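Local structure of 3-phytase (Klebsiella pneumoniae, 2WNH) at residues Q15-V20 with R325-K330; L78-A83 with N281-L286. The protein probably hydrolyses inositol hexakisphosphate (phytate) at the 3-position, as a member of the histidine acid phosphatase family. The protein carries 3 engineered substitutions. One frame throughout, in Å; residues are numbered along the deposited sequence. Where two conformers were deposited one is given.

Both contacts reach the same mixed sheet of the phosphatase and lie on the same side of the chain's centre, their own centres about 11 Å apart. Contact 1 joins strand 14-24 to its antiparallel neighbour 320-328; contact 2 seats the turn after helix 58-77 against strand 284-289. The two are linked where Val19 O probably accepts a hydrogen bond from Leu285 N at 2.8 Å, strands 14-24 and 284-289 being direct parallel neighbours. Both contacts are buried, and both also touch the second subunit, yet their chemistry differs: backbone pairing and a network of charges in contact 1, leucine packing with a single arginine-to-carbonyl bond in contact 2.

Contact 1. Residues Q15-V20 with R325-K330; sequences QLEKVV and RWRDAK
Glu17 sits among the arginines of the neighbouring strand. Its OE2 lies near the guanidinium plane of Arg325, 3.0 Å from Arg325 NE, which comes from above the carboxylate plane; the two flat groups are 87° apart. Against Arg327 the same carboxylate lies almost flat, OE1 riding 3.4 Å above the middle of the guanidinium plane, a contact of charges alone. Arg334 adds a salt bridge to OE2, a cluster that would probably keep Glu17 ionised. Arg327 is held at its edge by Gln15, whose OE1 takes both NE and NH2, each at 2.9 Å; Asp13 of the second subunit pairs with NH2, and Arg12 O of that subunit accepts from Gln15 NE2. Lys18 CB rests over one face of the Arg325 guanidinium, and a water accepts from both Lys18 NZ and Arg325 NH1, bridging two like charges that also bond to Gly273 O and Val274 O respectively. On the other face of the sheet, Leu16 lays its CB over the six-membered ring of Trp326, 3.7 Å from the centroid and 8° off the normal, while CD1 covers CE2.

Gln15 and Arg327 form a hydrogen-bonded pair, Leu16 and Trp326 a non-hydrogen-bonded one. Arg325 O receives N of Glu17 at 2.8 Å and, weakly, N of Lys18, while Lys18 O takes N of Arg325. Here Glu17 points its CB toward the partner strand, CG beside its own backbone N (chi1 -58°). Glu17 and Lys18 together facing Arg325 make this a classic beta bulge.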
loop_
_atom_site.group_PDB
_atom_site.type_symbol
_atom_site.label_atom_id
_atom_site.label_comp_id
_atom_site.label_asym_id
_atom_site.label_seq_id
_atom_site.Cartn_x
_atom_site.Cartn_y
_atom_site.Cartn_z
ATOM N N GLN B 15 -20.252 -0.763 22.592
ATOM C CA GLN B 15 -20.289 -1.234 21.208
ATOM C C GLN B 15 -21.120 -0.288 20.331
ATOM O O GLN B 15 -22.258 0.006 20.646
ATOM C CB GLN B 15 -20.930 -2.625 21.200
ATOM C CG GLN B 15 -21.243 -3.178 19.851
ATOM C CD GLN B 15 -22.067 -4.442 19.971
ATOM O OE1 GLN B 15 -23.267 -4.403 20.263
ATOM N NE2 GLN B 15 -21.412 -5.582 19.764
ATOM N N LEU B 16 -20.547 0.180 19.224
ATOM C CA LEU B 16 -21.291 1.053 18.320
ATOM C C LEU B 16 -22.168 0.233 17.381
ATOM O O LEU B 16 -21.658 -0.657 16.675
ATOM C CB LEU B 16 -20.326 1.924 17.508
ATOM C CG LEU B 16 -20.925 2.865 16.448
ATOM C CD1 LEU B 16 -21.819 3.907 17.129
ATOM C CD2 LEU B 16 -19.788 3.557 15.727
ATOM N N GLU B 17 -23.477 0.511 17.386
ATOM C CA GLU B 17 -24.423 -0.211 16.526
ATOM C C GLU B 17 -24.832 0.479 15.238
ATOM O O GLU B 17 -25.153 -0.188 14.248
ATOM C CB GLU B 17 -25.731 -0.497 17.262
ATOM C CG GLU B 17 -25.591 -1.302 18.533
ATOM C CD GLU B 17 -26.950 -1.672 19.058
ATOM O OE1 GLU B 17 -27.520 -2.680 18.613
ATOM O OE2 GLU B 17 -27.458 -0.940 19.923
ATOM N N LYS B 18 -24.915 1.809 15.259
ATOM C CA LYS B 18 -25.553 2.525 14.154
ATOM C C LYS B 18 -25.127 3.976 14.176
ATOM O O LYS B 18 -25.045 4.581 15.241
ATOM C CB LYS B 18 -27.088 2.441 14.272
ATOM C CG LYS B 18 -27.907 3.181 13.185
ATOM C CD LYS B 18 -27.564 2.709 11.801
ATOM C CE LYS B 18 -28.476 3.321 10.740
ATOM N NZ LYS B 18 -29.856 2.719 10.750
ATOM N N VAL B 19 -24.835 4.507 12.991
ATOM C CA VAL B 19 -24.564 5.925 12.808
ATOM C C VAL B 19 -25.601 6.519 11.859
ATOM O O VAL B 19 -25.895 5.960 10.794
ATOM C CB VAL B 19 -23.144 6.156 12.190
ATOM C CG1 VAL B 19 -22.894 7.657 11.972
ATOM C CG2 VAL B 19 -22.019 5.569 13.075
ATOM N N VAL B 20 -26.161 7.672 12.245
ATOM C CA VAL B 20 -26.973 8.477 11.324
ATOM C C VAL B 20 -26.305 9.840 11.251
ATOM O O VAL B 20 -26.108 10.491 12.283
ATOM C CB VAL B 20 -28.447 8.646 11.830
ATOM C CG1 VAL B 20 -29.222 9.670 10.987
ATOM C CG2 VAL B 20 -29.158 7.295 11.828
ATOM N N ARG B 325 -26.048 5.233 17.904
ATOM C CA ARG B 325 -26.594 4.287 18.891
ATOM C C ARG B 325 -25.500 3.348 19.364
ATOM O O ARG B 325 -24.876 2.663 18.557
ATOM C CB ARG B 325 -27.749 3.459 18.306
ATOM C CG ARG B 325 -28.490 2.667 19.397
ATOM C CD ARG B 325 -29.650 1.902 18.826
ATOM N NE ARG B 325 -29.267 0.650 18.180
ATOM C CZ ARG B 325 -29.442 0.381 16.888
ATOM N NH1 ARG B 325 -29.957 1.295 16.062
ATOM N NH2 ARG B 325 -29.084 -0.808 16.411
ATOM N N TRP B 326 -25.283 3.352 20.682
ATOM C CA TRP B 326 -24.305 2.530 21.367
ATOM C C TRP B 326 -24.995 1.540 22.285
ATOM O O TRP B 326 -26.106 1.763 22.741
ATOM C CB TRP B 326 -23.385 3.397 22.216
ATOM C CG TRP B 326 -22.407 4.220 21.405
ATOM C CD1 TRP B 326 -22.638 5.446 20.804
ATOM C CD2 TRP B 326 -21.041 3.885 21.108
ATOM N NE1 TRP B 326 -21.503 5.877 20.168
ATOM C CE2 TRP B 326 -20.507 4.948 20.333
ATOM C CE3 TRP B 326 -20.220 2.790 21.418
ATOM C CZ2 TRP B 326 -19.179 4.946 19.859
ATOM C CZ3 TRP B 326 -18.888 2.788 20.949
ATOM C CH2 TRP B 326 -18.385 3.869 20.185
ATOM N N ARG B 327 -24.304 0.449 22.570
ATOM C CA ARG B 327 -24.840 -0.578 23.458
ATOM C C ARG B 327 -23.789 -0.899 24.497
ATOM O O ARG B 327 -22.592 -1.043 24.184
ATOM C CB ARG B 327 -25.193 -1.819 22.649
ATOM C CG ARG B 327 -25.743 -2.940 23.465
ATOM C CD ARG B 327 -26.666 -3.763 22.598
ATOM N NE ARG B 327 -25.937 -4.422 21.507
ATOM C CZ ARG B 327 -26.517 -5.224 20.622
ATOM N NH1 ARG B 327 -27.822 -5.462 20.704
ATOM N NH2 ARG B 327 -25.794 -5.789 19.656
ATOM N N ASP B 328 -24.247 -0.988 25.750
ATOM C CA ASP B 328 -23.458 -1.521 26.833
ATOM C C ASP B 328 -23.398 -3.057 26.680
ATOM O O ASP B 328 -24.402 -3.728 26.900
ATOM C CB ASP B 328 -24.135 -1.131 28.159
ATOM C CG ASP B 328 -23.387 -1.644 29.391
ATOM O OD1 ASP B 328 -22.328 -2.291 29.257
ATOM O OD2 ASP B 328 -23.875 -1.389 30.506
ATOM N N ALA B 329 -22.238 -3.609 26.319
ATOM C CA ALA B 329 -22.150 -5.050 25.973
ATOM C C ALA B 329 -22.259 -5.940 27.200
ATOM O O ALA B 329 -22.397 -7.161 27.081
ATOM C CB ALA B 329 -20.867 -5.378 25.178
ATOM N N LYS B 330 -22.222 -5.318 28.377
ATOM C CA LYS B 330 -22.403 -6.060 29.643
ATOM C C LYS B 330 -23.890 -6.244 29.999
ATOM O O LYS B 330 -24.229 -6.987 30.920
ATOM C CB LYS B 330 -21.639 -5.356 30.778
ATOM C CG LYS B 330 -20.279 -4.787 30.341
ATOM C CD LYS B 330 -19.280 -4.589 31.483
ATOM C CE LYS B 330 -19.920 -4.195 32.792
ATOM N NZ LYS B 330 -18.855 -3.840 33.773
HETATM O O HOH W 1 -30.934 1.336 13.130
#

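Contact 2. Residues L78-A83 with N281-L286; sequences LGLLQA and NVRWLL
A Schellman motif closes helix 58-77 at Gly79, which has positive phi (81°); the branch ends of the next two residues, Leu80 and Leu81, reach the start of strand 284-289 in the phosphatase sheet. Leu80 and Arg283 lie alongside each other, running opposite ways. With CG anti to its backbone N, the leucine lays CD1 along the aliphatic part of the arginine, 3.8 Å from Arg283 CD, and its CD2 reaches the Arg283 carbonyl oxygen. Leu81 takes a different stagger, CG beside the backbone N (chi1 -60°), and crosses Trp284 obliquely: CD1 comes within 4.0 Å of Trp284 CE3 on the benzene part of the indole. Tyr75 of the helix packs on both leucines, and Phe113 touches Leu81 and Trp284, so the apolar side chains fill the join between helix end and sheet. Arg283 bends at chi2 and then runs on extended through chi3, which carries its guanidinium along Leu80 to the turn. There NH2 bonds to the Pro10 carbonyl of the second subunit. Arg283 NH1 gives a hydrogen bond to Leu80 O at 3.0 Å, approaching on a lone pair in the carbonyl plane, though the N-H is bent to 133°.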
loop_
_atom_site.group_PDB
_atom_site.type_symbol
_atom_site.label_atom_id
_atom_site.label_comp_id
_atom_site.label_asym_id
_atom_site.label_seq_id
_atom_site.Cartn_x
_atom_site.Cartn_y
_atom_site.Cartn_z
ATOM N N LEU B 78 -13.492 0.984 15.423
ATOM C CA LEU B 78 -14.530 0.677 16.424
ATOM C C LEU B 78 -15.312 -0.598 16.115
ATOM O O LEU B 78 -16.189 -1.003 16.899
ATOM C CB LEU B 78 -15.519 1.844 16.519
ATOM C CG LEU B 78 -14.991 3.115 17.176
ATOM C CD1 LEU B 78 -16.096 4.194 17.127
ATOM C CD2 LEU B 78 -14.571 2.863 18.613
ATOM N N GLY B 79 -15.034 -1.223 14.978
ATOM C CA GLY B 79 -15.683 -2.474 14.625
ATOM C C GLY B 79 -17.076 -2.382 14.036
ATOM O O GLY B 79 -17.730 -3.395 13.863
ATOM N N LEU B 80 -17.548 -1.170 13.738
ATOM C CA LEU B 80 -18.835 -0.996 13.085
ATOM C C LEU B 80 -18.796 -1.484 11.622
ATOM O O LEU B 80 -19.725 -2.154 11.133
ATOM C CB LEU B 80 -19.229 0.487 13.107
ATOM C CG LEU B 80 -20.578 0.796 12.446
ATOM C CD1 LEU B 80 -21.779 0.331 13.312
ATOM C CD2 LEU B 80 -20.671 2.277 12.160
ATOM N N LEU B 81 -17.713 -1.124 10.942
ATOM C CA LEU B 81 -17.518 -1.474 9.534
ATOM C C LEU B 81 -16.488 -2.563 9.385
ATOM O O LEU B 81 -15.569 -2.688 10.207
ATOM C CB LEU B 81 -17.010 -0.263 8.735
ATOM C CG LEU B 81 -17.976 0.933 8.765
ATOM C CD1 LEU B 81 -17.320 2.187 8.149
ATOM C CD2 LEU B 81 -19.320 0.595 8.139
ATOM N N GLN B 82 -16.631 -3.302 8.284
ATOM C CA GLN B 82 -15.678 -4.342 7.889
ATOM C C GLN B 82 -14.388 -3.757 7.335
ATOM O O GLN B 82 -14.352 -2.640 6.817
ATOM C CB GLN B 82 -16.308 -5.303 6.856
ATOM C CG GLN B 82 -16.718 -4.679 5.509
ATOM C CD GLN B 82 -18.161 -4.231 5.469
ATOM O OE1 GLN B 82 -18.556 -3.293 6.162
ATOM N NE2 GLN B 82 -18.972 -4.914 4.659
ATOM N N ALA B 83 -13.314 -4.534 7.431
ATOM C CA ALA B 83 -12.112 -4.234 6.684
ATOM C C ALA B 83 -12.446 -4.293 5.184
ATOM O O ALA B 83 -13.338 -5.052 4.760
ATOM C CB ALA B 83 -11.028 -5.276 7.041
ATOM N N ASN B 281 -31.701 -1.352 6.611
ATOM C CA ASN B 281 -30.902 -1.978 7.648
ATOM C C ASN B 281 -29.425 -1.797 7.282
ATOM O O ASN B 281 -28.832 -2.639 6.585
ATOM C CB ASN B 281 -31.276 -3.474 7.756
ATOM C CG ASN B 281 -30.588 -4.169 8.914
ATOM O OD1 ASN B 281 -29.928 -3.530 9.742
ATOM N ND2 ASN B 281 -30.727 -5.500 8.971
ATOM N N VAL B 282 -28.850 -0.673 7.721
ATOM C CA VAL B 282 -27.452 -0.357 7.406
ATOM C C VAL B 282 -26.686 0.066 8.671
ATOM O O VAL B 282 -27.291 0.480 9.654
ATOM C CB VAL B 282 -27.335 0.765 6.319
ATOM C CG1 VAL B 282 -27.852 0.260 4.959
ATOM C CG2 VAL B 282 -28.045 2.038 6.770
ATOM N N ARG B 283 -25.358 -0.035 8.648
ATOM C CA ARG B 283 -24.541 0.415 9.789
ATOM C C ARG B 283 -24.427 1.936 9.879
ATOM O O ARG B 283 -24.265 2.483 10.962
ATOM C CB ARG B 283 -23.130 -0.182 9.712
ATOM C CG ARG B 283 -23.100 -1.729 9.799
ATOM C CD ARG B 283 -23.589 -2.215 11.171
ATOM N NE ARG B 283 -23.777 -3.679 11.268
ATOM C CZ ARG B 283 -22.874 -4.554 11.730
ATOM N NH1 ARG B 283 -21.656 -4.175 12.124
ATOM N NH2 ARG B 283 -23.206 -5.843 11.795
ATOM N N TRP B 284 -24.479 2.592 8.717
ATOM C CA TRP B 284 -24.259 4.041 8.591
ATOM C C TRP B 284 -25.233 4.618 7.563
ATOM O O TRP B 284 -25.200 4.233 6.389
ATOM C CB TRP B 284 -22.779 4.245 8.206
ATOM C CG TRP B 284 -22.249 5.616 8.047
ATOM C CD1 TRP B 284 -22.854 6.819 8.347
ATOM C CD2 TRP B 284 -20.948 5.927 7.538
ATOM N NE1 TRP B 284 -21.985 7.867 8.025
ATOM C CE2 TRP B 284 -20.818 7.335 7.528
ATOM C CE3 TRP B 284 -19.872 5.136 7.093
ATOM C CZ2 TRP B 284 -19.641 7.983 7.088
ATOM C CZ3 TRP B 284 -18.696 5.778 6.653
ATOM C CH2 TRP B 284 -18.604 7.193 6.641
ATOM N N LEU B 285 -26.122 5.519 8.023
ATOM C CA LEU B 285 -27.031 6.250 7.140
ATOM C C LEU B 285 -26.409 7.617 7.017
ATOM O O LEU B 285 -26.173 8.286 8.020
ATOM C CB LEU B 285 -28.424 6.378 7.766
ATOM C CG LEU B 285 -29.485 7.159 6.967
ATOM C CD1 LEU B 285 -29.763 6.473 5.626
ATOM C CD2 LEU B 285 -30.793 7.284 7.823
ATOM N N LEU B 286 -26.111 7.992 5.785
ATOM C CA LEU B 286 -25.427 9.251 5.518
ATOM C C LEU B 286 -26.318 10.095 4.596
ATOM O O LEU B 286 -26.632 9.697 3.458
ATOM C CB LEU B 286 -24.046 8.979 4.891
ATOM C CG LEU B 286 -23.300 10.199 4.350
ATOM C CD1 LEU B 286 -23.058 11.203 5.483
ATOM C CD2 LEU B 286 -21.947 9.818 3.708
#